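Long-range contacts in CNPV058 bcl-2 like protein (Canarypox virus, PDB 5WOS), which inhibits apoptosis of the host cell and binds BAK1, BAX and other BH3-containing proteins such as BIM, BID and PUMA, supposedly preventing activation of BAK1 and BAX: residues A[88-93]-A[134-139]; A[24-29]-A[101-106]. All coordinates share one frame; numbering follows the deposited sequence.

Contact 1: residues A[88-93]-A[134-139]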
loop_
_atom_site.group_PDB
_atom_site.type_symbol
_atom_site.label_atom_id
_atom_site.label_comp_id
_atom_site.label_asym_id
_atom_site.label_seq_id
_atom_site.Cartn_x
_atom_site.Cartn_y
_atom_site.Cartn_z
ATOM N N ASP A 88 -15.354 -3.513 -5.647
ATOM C CA ASP A 88 -15.948 -4.236 -6.767
ATOM C C ASP A 88 -15.109 -5.440 -7.181
ATOM O O ASP A 88 -15.662 -6.449 -7.633
ATOM C CB ASP A 88 -16.140 -3.302 -7.966
ATOM C CG ASP A 88 -14.836 -2.982 -8.676
ATOM O OD1 ASP A 88 -13.813 -2.795 -7.985
ATOM O OD2 ASP A 88 -14.831 -2.921 -9.926
ATOM N N LYS A 89 -13.787 -5.360 -7.038
ATOM C CA LYS A 89 -12.908 -6.469 -7.382
ATOM C C LYS A 89 -11.556 -6.256 -6.717
ATOM O O LYS A 89 -11.103 -5.121 -6.551
ATOM C CB LYS A 89 -12.734 -6.602 -8.899
ATOM C CG LYS A 89 -11.862 -7.770 -9.307
ATOM C CD LYS A 89 -11.923 -8.035 -10.800
ATOM C CE LYS A 89 -11.272 -9.374 -11.142
ATOM N NZ LYS A 89 -11.379 -9.716 -12.586
ATOM N N ILE A 90 -10.917 -7.361 -6.340
ATOM C CA ILE A 90 -9.586 -7.346 -5.744
ATOM C C ILE A 90 -8.597 -7.886 -6.766
ATOM O O ILE A 90 -8.781 -8.989 -7.297
ATOM C CB ILE A 90 -9.532 -8.180 -4.453
ATOM C CG1 ILE A 90 -10.588 -7.697 -3.460
ATOM C CG2 ILE A 90 -8.148 -8.091 -3.828
ATOM C CD1 ILE A 90 -10.806 -8.646 -2.287
ATOM N N THR A 91 -7.548 -7.113 -7.039
ATOM C CA THR A 91 -6.448 -7.573 -7.874
ATOM C C THR A 91 -5.138 -7.128 -7.245
ATOM O O THR A 91 -5.089 -6.165 -6.476
ATOM C CB THR A 91 -6.537 -7.038 -9.310
ATOM O OG1 THR A 91 -6.415 -5.611 -9.297
ATOM C CG2 THR A 91 -7.859 -7.437 -9.957
ATOM N N TRP A 92 -4.065 -7.850 -7.577
ATOM C CA TRP A 92 -2.759 -7.496 -7.040
ATOM C C TRP A 92 -2.326 -6.116 -7.504
ATOM O O TRP A 92 -1.650 -5.395 -6.761
ATOM C CB TRP A 92 -1.724 -8.550 -7.433
ATOM C CG TRP A 92 -1.728 -9.746 -6.521
ATOM C CD1 TRP A 92 -2.072 -11.033 -6.842
ATOM C CD2 TRP A 92 -1.383 -9.760 -5.131
ATOM N NE1 TRP A 92 -1.954 -11.843 -5.736
ATOM C CE2 TRP A 92 -1.533 -11.085 -4.674
ATOM C CE3 TRP A 92 -0.957 -8.779 -4.229
ATOM C CZ2 TRP A 92 -1.275 -11.454 -3.358
ATOM C CZ3 TRP A 92 -0.699 -9.149 -2.917
ATOM C CH2 TRP A 92 -0.860 -10.474 -2.497
ATOM N N GLY A 93 -2.719 -5.719 -8.715
ATOM C CA GLY A 93 -2.395 -4.381 -9.180
ATOM C C GLY A 93 -2.975 -3.307 -8.282
ATOM O O GLY A 93 -2.296 -2.338 -7.933
ATOM N N ARG A 134 -9.054 -10.591 3.096
ATOM C CA ARG A 134 -8.400 -11.678 3.818
ATOM C C ARG A 134 -8.575 -13.006 3.089
ATOM O O ARG A 134 -7.593 -13.672 2.739
ATOM C CB ARG A 134 -8.946 -11.772 5.242
ATOM C CG ARG A 134 -8.149 -12.723 6.125
ATOM C CD ARG A 134 -8.924 -13.160 7.349
ATOM N NE ARG A 134 -8.418 -14.431 7.860
ATOM C CZ ARG A 134 -8.687 -15.617 7.320
ATOM N NH1 ARG A 134 -9.458 -15.706 6.244
ATOM N NH2 ARG A 134 -8.179 -16.719 7.853
ATOM N N SER A 135 -9.825 -13.416 2.862
ATOM C CA SER A 135 -10.066 -14.683 2.179
ATOM C C SER A 135 -9.395 -14.701 0.810
ATOM O O SER A 135 -8.806 -15.713 0.411
ATOM C CB SER A 135 -11.567 -14.928 2.053
ATOM O OG SER A 135 -12.195 -13.870 1.354
ATOM N N TRP A 136 -9.461 -13.582 0.085
ATOM C CA TRP A 136 -8.776 -13.480 -1.199
ATOM C C TRP A 136 -7.276 -13.695 -1.036
ATOM O O TRP A 136 -6.651 -14.402 -1.835
ATOM C CB TRP A 136 -9.064 -12.115 -1.823
ATOM C CG TRP A 136 -8.502 -11.921 -3.195
ATOM C CD1 TRP A 136 -9.102 -12.239 -4.379
ATOM C CD2 TRP A 136 -7.233 -11.346 -3.529
ATOM N NE1 TRP A 136 -8.281 -11.904 -5.429
ATOM C CE2 TRP A 136 -7.128 -11.354 -4.934
ATOM C CE3 TRP A 136 -6.176 -10.826 -2.777
ATOM C CZ2 TRP A 136 -6.008 -10.861 -5.601
ATOM C CZ3 TRP A 136 -5.066 -10.340 -3.441
ATOM C CH2 TRP A 136 -4.989 -10.361 -4.838
ATOM N N LEU A 137 -6.683 -13.095 -0.002
ATOM C CA LEU A 137 -5.257 -13.273 0.247
ATOM C C LEU A 137 -4.948 -14.684 0.723
ATOM O O LEU A 137 -3.967 -15.294 0.281
ATOM C CB LEU A 137 -4.776 -12.248 1.276
ATOM C CG LEU A 137 -4.644 -10.826 0.745
ATOM C CD1 LEU A 137 -4.460 -9.860 1.883
ATOM C CD2 LEU A 137 -3.473 -10.735 -0.222
ATOM N N SER A 138 -5.764 -15.216 1.629
ATOM C CA SER A 138 -5.525 -16.562 2.132
ATOM C C SER A 138 -5.603 -17.592 1.013
ATOM O O SER A 138 -4.776 -18.507 0.946
ATOM C CB SER A 138 -6.529 -16.890 3.236
ATOM O OG SER A 138 -6.347 -18.212 3.710
ATOM N N ASP A 139 -6.584 -17.457 0.116
ATOM C CA ASP A 139 -6.755 -18.437 -0.951
ATOM C C ASP A 139 -5.601 -18.435 -1.945
ATOM O O ASP A 139 -5.574 -19.295 -2.832
ATOM C CB ASP A 139 -8.070 -18.203 -1.697
ATOM C CG ASP A 139 -9.286 -18.486 -0.836
ATOM O OD1 ASP A 139 -10.137 -17.586 -0.684
ATOM O OD2 ASP A 139 -9.384 -19.609 -0.297
#
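Ile90 and Trp136 mark the closest backbone approach, their CA atoms 7.7 Å apart, where the extended chain leading into helix 92-112 passes the C-terminal part of helix 121-138. No hydrogen bond joins the two segments; the contact is built on the Trp136 indole. With CG anti to its backbone N (chi1 -176°), Trp136 reaches out toward the incoming chain. Ile90 lays its CG2 methyl over the centre of the six-membered ring in a CH-pi contact, 3.5 Å from the centroid and 14° off the ring normal, while its CD1 runs back to Trp136 CB. The far end of the indole meets Trp92 in a T-shaped (edge-to-face) pair: Trp136 CH2 points at the face of the Trp92 five-membered ring, 3.5 Å from Trp92 NE1. The planes stand at 56°, well short of perpendicular, with the centroids of these two rings 4.7 Å apart. Farther along Trp92, its CH2 atom touches Leu137 CD2 at 3.5 Å. The Trp92 N-H is used in a hydrogen bond to Gln140 OE1, which ties the start of helix 92-112 to the residue following the 134-139 segment. Thr91 is the N-cap of helix 92-112. Trp92 and Gly93 lead into Arg94, the Trp-Gly-Arg of the BH1 signature of Bcl-2 proteins, and Asp88 forms a salt bridge with a basic side chain of the bound peptide. Near the protein surface, the contact thus clasps this helix start to helix 121-138, while Leu137 also packs on Ile19 of helix 14-32, bringing a third helix against the junction.

Contact 2: residues A[24-29]-A[101-106]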
loop_
_atom_site.group_PDB
_atom_site.type_symbol
_atom_site.label_atom_id
_atom_site.label_comp_id
_atom_site.label_asym_id
_atom_site.label_seq_id
_atom_site.Cartn_x
_atom_site.Cartn_y
_atom_site.Cartn_z
ATOM N N GLN A 24 5.386 -2.749 6.540
ATOM C CA GLN A 24 6.115 -1.985 7.544
ATOM C C GLN A 24 7.537 -1.687 7.082
ATOM O O GLN A 24 8.025 -0.562 7.232
ATOM C CB GLN A 24 6.120 -2.749 8.867
ATOM C CG GLN A 24 6.293 -1.873 10.090
ATOM C CD GLN A 24 5.710 -2.507 11.334
ATOM O OE1 GLN A 24 5.661 -3.732 11.458
ATOM N NE2 GLN A 24 5.251 -1.674 12.261
ATOM N N ASN A 25 8.210 -2.674 6.496
ATOM C CA ASN A 25 9.594 -2.470 6.093
ATOM C C ASN A 25 9.712 -1.638 4.822
ATOM O O ASN A 25 10.682 -0.886 4.674
ATOM C CB ASN A 25 10.290 -3.822 5.918
ATOM C CG ASN A 25 10.826 -4.370 7.230
ATOM O OD1 ASN A 25 11.905 -3.988 7.678
ATOM N ND2 ASN A 25 10.074 -5.271 7.852
ATOM N N TYR A 26 8.752 -1.739 3.899
ATOM C CA TYR A 26 8.813 -0.886 2.719
ATOM C C TYR A 26 8.599 0.577 3.094
ATOM O O TYR A 26 9.296 1.463 2.586
ATOM C CB TYR A 26 7.791 -1.327 1.676
ATOM C CG TYR A 26 7.834 -0.468 0.432
ATOM C CD1 TYR A 26 6.787 0.384 0.113
ATOM C CD2 TYR A 26 8.937 -0.490 -0.406
ATOM C CE1 TYR A 26 6.834 1.178 -1.012
ATOM C CE2 TYR A 26 8.990 0.294 -1.534
ATOM C CZ TYR A 26 7.938 1.129 -1.831
ATOM O OH TYR A 26 7.991 1.918 -2.957
ATOM N N PHE A 27 7.640 0.854 3.978
ATOM C CA PHE A 27 7.453 2.223 4.443
ATOM C C PHE A 27 8.727 2.739 5.097
ATOM O O PHE A 27 9.201 3.837 4.783
ATOM C CB PHE A 27 6.273 2.299 5.416
ATOM C CG PHE A 27 4.923 2.154 4.763
ATOM C CD1 PHE A 27 4.800 1.771 3.436
ATOM C CD2 PHE A 27 3.769 2.414 5.483
ATOM C CE1 PHE A 27 3.554 1.643 2.847
ATOM C CE2 PHE A 27 2.527 2.290 4.899
ATOM C CZ PHE A 27 2.420 1.904 3.581
ATOM N N ILE A 28 9.307 1.944 6.000
ATOM C CA ILE A 28 10.581 2.311 6.617
ATOM C C ILE A 28 11.619 2.610 5.544
ATOM O O ILE A 28 12.246 3.677 5.536
ATOM C CB ILE A 28 11.054 1.192 7.562
ATOM C CG1 ILE A 28 10.131 1.106 8.780
ATOM C CG2 ILE A 28 12.493 1.431 8.010
ATOM C CD1 ILE A 28 10.326 -0.142 9.601
ATOM N N GLU A 29 11.820 1.668 4.619
ATOM C CA GLU A 29 12.836 1.862 3.593
ATOM C C GLU A 29 12.531 3.084 2.736
ATOM O O GLU A 29 13.444 3.829 2.361
ATOM C CB GLU A 29 12.958 0.612 2.720
ATOM C CG GLU A 29 14.023 0.746 1.624
ATOM C CD GLU A 29 14.468 -0.587 1.046
ATOM O OE1 GLU A 29 14.117 -1.640 1.618
ATOM O OE2 GLU A 29 15.178 -0.583 0.018
ATOM N N PHE A 101 0.782 4.159 -2.767
ATOM C CA PHE A 101 0.175 5.412 -2.329
ATOM C C PHE A 101 0.225 5.541 -0.814
ATOM O O PHE A 101 0.452 6.636 -0.282
ATOM C CB PHE A 101 -1.266 5.500 -2.828
ATOM C CG PHE A 101 -1.980 6.751 -2.392
ATOM C CD1 PHE A 101 -1.784 7.944 -3.064
ATOM C CD2 PHE A 101 -2.845 6.731 -1.311
ATOM C CE1 PHE A 101 -2.436 9.093 -2.666
ATOM C CE2 PHE A 101 -3.500 7.879 -0.912
ATOM C CZ PHE A 101 -3.293 9.061 -1.590
ATOM N N GLY A 102 0.014 4.438 -0.097
ATOM C CA GLY A 102 0.218 4.460 1.340
ATOM C C GLY A 102 1.626 4.885 1.711
ATOM O O GLY A 102 1.822 5.694 2.622
ATOM N N ALA A 103 2.626 4.353 1.000
ATOM C CA ALA A 103 4.008 4.737 1.262
ATOM C C ALA A 103 4.212 6.233 1.058
ATOM O O ALA A 103 4.863 6.894 1.873
ATOM C CB ALA A 103 4.953 3.942 0.363
ATOM N N TYR A 104 3.661 6.785 -0.025
ATOM C CA TYR A 104 3.830 8.211 -0.289
ATOM C C TYR A 104 3.228 9.047 0.833
ATOM O O TYR A 104 3.863 9.984 1.334
ATOM C CB TYR A 104 3.200 8.585 -1.631
ATOM C CG TYR A 104 3.320 10.059 -1.935
ATOM C CD1 TYR A 104 4.564 10.644 -2.112
ATOM C CD2 TYR A 104 2.196 10.870 -2.027
ATOM C CE1 TYR A 104 4.690 11.992 -2.384
ATOM C CE2 TYR A 104 2.311 12.223 -2.298
ATOM C CZ TYR A 104 3.562 12.778 -2.475
ATOM O OH TYR A 104 3.695 14.119 -2.744
ATOM N N VAL A 105 1.994 8.731 1.233
ATOM C CA VAL A 105 1.354 9.452 2.334
ATOM C C VAL A 105 2.238 9.415 3.572
ATOM O O VAL A 105 2.450 10.434 4.241
ATOM C CB VAL A 105 -0.041 8.863 2.617
ATOM C CG1 VAL A 105 -0.542 9.259 4.005
ATOM C CG2 VAL A 105 -1.028 9.326 1.562
ATOM N N THR A 106 2.765 8.234 3.896
ATOM C CA THR A 106 3.610 8.095 5.077
ATOM C C THR A 106 4.799 9.045 5.003
ATOM O O THR A 106 5.087 9.774 5.960
ATOM C CB THR A 106 4.076 6.644 5.217
ATOM O OG1 THR A 106 2.939 5.770 5.201
ATOM C CG2 THR A 106 4.827 6.439 6.518
#
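Phe27 and Ala103 bring their CA atoms within 5.3 Å where helices 14-32 and 92-112 pass each other, the segment axes 9.5 Å apart at their closest and crossing at -47°. Phe27 carries most of the contact. Its CG lies anti to the carbonyl carbon (chi1 -73°), which directs the ring at the backbone of the other helix: CZ meets Gly102 C, and CE1 lies 3.4 Å from Ala103 N. Without a side chain, Gly102 allows this approach: a CB there would be only 3.2 Å from Phe27 CZ. Ala103 CB touches two rings, 3.6 Å from Tyr26 CE1 and 3.7 Å from Phe27 CE1, in directions about at right angles. Thr106 OG1 comes obliquely to the CD2 and CE2 side of the Phe27 ring, 3.5 Å from CD2. This hydroxyl donates to Gly102 O at 2.8 Å, opposite Thr106 N across the carbonyl plane. Tyr26 OH bonds to Asp54 of helix 43-69. Phe27 also packs on Pro122 and Ile125 of helix 121-138, in the buried interior of the helical Bcl-2 fold. With both hydroxyls bonded within the protein, the segments meet by van der Waals contact of rings with a methyl, backbone atoms and a hydroxyl oxygen.

How the contacts relate
Helix 92-112 links the two contacts, with its start held in contact 1 and its middle in contact 2; their centres are 20 Å apart and their nearest atoms about 9 Å. Together they illustrate how one helix of an all-helical Bcl-2 fold can be fixed by different means along its length. Contact 1 lies near the surface, joins the helix to helix 121-138, and relies on broad indole rings. Contact 2 is buried, joins it to helix 14-32, and sets a phenyl ring against small residues. Trp92 finds its polar partner beyond the segments of contact 1, Thr106 within its own helix. The bound peptide reaches both neighbourhoods, through Asp88 and Thr91 in one and Phe101 in the other.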